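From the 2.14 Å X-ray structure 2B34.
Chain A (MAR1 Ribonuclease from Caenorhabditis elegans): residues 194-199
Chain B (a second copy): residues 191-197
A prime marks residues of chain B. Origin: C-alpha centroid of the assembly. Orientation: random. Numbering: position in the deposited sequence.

Chain A (194-199) VPLSKL
Chain B 191-197: TGLVPLS

Two copies of the same protein meet here through loop segments, neither forming a regular helix or strand, and together they bury 342 Å². Most residues nevertheless have extended backbones: phi/psi is -60/131 at Pro195, -57/136 at Leu196, -63/137 at Pro195′ and -64/137 at Leu196′. The register is set by Ser197 lying over Leu196′, their CA atoms 4.6 Å apart.

Leu196′ contributes the largest covered area, 87 Å². Leu196′ N donates to Leu196 O at 2.8 Å with a nearly straight N-H...O angle of 174°. The same carbonyl receives a CA-H...O contact from Pro195′, Pro195′ CA to Leu196 O 3.5 Å. The Pro195′ CA-H and the Leu196′ amide converge on Leu196 O; proline itself has no amide hydrogen to donate. A water also donates to Leu196 O at 2.9 Å, and weakly to Leu196′ O at 3.5 Å.

The CA-to-CB bond of Leu196′ points toward chain A, and chi1 -155° and chi2 173°, both t, extend the side chain. Leu196′ CD1 packs against Leu196 CD2 (3.8 Å) and Leu199 CG (3.9 Å), which lie on the same side of it; a long apolar side chain suits this place because it can reach both. Leu196 (chi1 179°, t; chi2 95°, between wells) and Leu199 (chi1 -84°, m; chi2 158°, t) both start sideways, but their ends come nearer. Leu199 ends the chain in a carboxylate.

Ser197, with 70 Å² covered, has phi/psi -114/-22, a break from the extended run before it. Its small side chain, chi1 60° (p), fits close to the opposing backbone: Ser197 CB is 3.2 Å from Val194′ O, and Ser197 OG is 3.2 Å from Gly192′ CA. Ser197 CA also makes a CA-H...O contact with Val194′ O at 3.4 Å. A water joins the two backbones here, donating to Ser197 O at 2.7 Å and Val194′ O at 2.6 Å. The Lys198 CA-to-CB bond points away from chain B; within chain A, Lys198 NZ donates a weak hydrogen bond to Ser197 OG at 3.1 Å.

Gly192′, 39 Å² covered, suits its place twice over. Its phi/psi of 62/28 favours glycine, and an ideal CB on Gly192′ would clash with Ser197 OG at 2.9 Å. Another water donates to Gly192′ O at 2.8 Å and to Pro195 O at 2.7 Å. The two copies of one proline meet, Pro195 CB to Pro195′ CB at 3.9 Å; both rings are C-gamma exo, and the contact between them is apolar.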

# COMPACT_ATOMS: atom_id res chain seq x y z
N VAL A 194 -4.34 -9.85 7.91
CA VAL A 194 -4.69 -10.17 6.53
C VAL A 194 -6.18 -9.92 6.29
O VAL A 194 -7.02 -10.45 7.02
CB VAL A 194 -4.32 -11.63 6.17
CG1 VAL A 194 -4.49 -11.88 4.67
CG2 VAL A 194 -2.89 -11.92 6.59
N PRO A 195 -6.51 -9.10 5.26
CA PRO A 195 -7.91 -8.82 4.92
C PRO A 195 -8.69 -10.08 4.53
O PRO A 195 -8.22 -10.88 3.72
CB PRO A 195 -7.79 -7.87 3.72
CG PRO A 195 -6.43 -7.24 3.87
CD PRO A 195 -5.58 -8.35 4.40
N LEU A 196 -9.86 -10.24 5.14
CA LEU A 196 -10.81 -11.29 4.76
C LEU A 196 -11.17 -11.15 3.29
O LEU A 196 -11.41 -10.04 2.80
CB LEU A 196 -12.09 -11.18 5.61
CG LEU A 196 -13.20 -12.20 5.30
CD1 LEU A 196 -13.11 -13.39 6.24
CD2 LEU A 196 -14.56 -11.54 5.41
N SER A 197 -11.21 -12.27 2.58
CA SER A 197 -11.56 -12.29 1.17
C SER A 197 -12.87 -13.03 0.89
O SER A 197 -13.51 -12.80 -0.14
CB SER A 197 -10.44 -12.92 0.35
OG SER A 197 -10.19 -14.24 0.76
N LYS A 198 -13.26 -13.91 1.81
CA LYS A 198 -14.45 -14.76 1.66
C LYS A 198 -15.06 -15.13 3.02
O LYS A 198 -14.36 -15.62 3.90
CB LYS A 198 -14.13 -16.05 0.87
CG LYS A 198 -12.66 -16.51 0.95
CD LYS A 198 -12.29 -17.19 2.27
CE LYS A 198 -10.98 -16.64 2.84
NZ LYS A 198 -11.15 -15.31 3.56
N LEU A 199 -16.35 -14.88 3.17
CA LEU A 199 -17.07 -15.27 4.38
C LEU A 199 -17.45 -16.75 4.33
O LEU A 199 -17.54 -17.42 5.37
CB LEU A 199 -18.31 -14.39 4.59
CG LEU A 199 -18.12 -13.04 5.28
CD1 LEU A 199 -19.26 -12.09 4.95
CD2 LEU A 199 -17.98 -13.20 6.79
OXT LEU A 199 -17.67 -17.30 3.25
N THR B 191 -6.99 -16.98 -5.07
CA THR B 191 -6.17 -17.29 -3.88
C THR B 191 -6.38 -16.30 -2.73
O THR B 191 -5.47 -16.04 -1.94
CB THR B 191 -4.66 -17.49 -4.22
OG1 THR B 191 -4.09 -16.27 -4.71
CG2 THR B 191 -4.48 -18.58 -5.27
N GLY B 192 -7.60 -15.76 -2.63
CA GLY B 192 -8.03 -14.92 -1.52
C GLY B 192 -7.26 -13.62 -1.33
O GLY B 192 -7.18 -13.09 -0.22
N LEU B 193 -6.73 -13.09 -2.43
CA LEU B 193 -5.88 -11.89 -2.38
C LEU B 193 -6.63 -10.56 -2.39
O LEU B 193 -6.02 -9.51 -2.16
CB LEU B 193 -4.86 -11.92 -3.52
CG LEU B 193 -3.79 -13.01 -3.45
CD1 LEU B 193 -3.06 -13.10 -4.77
CD2 LEU B 193 -2.84 -12.76 -2.29
N VAL B 194 -7.93 -10.59 -2.67
CA VAL B 194 -8.72 -9.36 -2.75
C VAL B 194 -9.58 -9.21 -1.50
O VAL B 194 -10.31 -10.13 -1.13
CB VAL B 194 -9.62 -9.33 -4.01
CG1 VAL B 194 -10.38 -8.00 -4.12
CG2 VAL B 194 -8.80 -9.57 -5.27
N PRO B 195 -9.51 -8.04 -0.83
CA PRO B 195 -10.37 -7.85 0.34
C PRO B 195 -11.85 -7.89 -0.05
O PRO B 195 -12.23 -7.34 -1.07
CB PRO B 195 -9.99 -6.46 0.84
CG PRO B 195 -8.63 -6.19 0.26
CD PRO B 195 -8.65 -6.87 -1.07
N LEU B 196 -12.66 -8.59 0.75
CA LEU B 196 -14.12 -8.56 0.60
C LEU B 196 -14.59 -7.13 0.87
O LEU B 196 -14.12 -6.50 1.82
CB LEU B 196 -14.80 -9.54 1.57
CG LEU B 196 -16.18 -10.11 1.21
CD1 LEU B 196 -16.61 -11.17 2.20
CD2 LEU B 196 -17.26 -9.05 1.10
N SER B 197 -15.52 -6.64 0.05
CA SER B 197 -15.89 -5.23 0.09
C SER B 197 -17.22 -4.89 0.76
O SER B 197 -18.18 -5.65 0.68
CB SER B 197 -15.88 -4.64 -1.32
OG SER B 197 -16.08 -3.24 -1.27
O HOH W 1 -6.70 -10.91 1.54
O HOH W 2 -11.53 -7.38 3.96
O HOH W 3 -12.31 -11.44 -2.14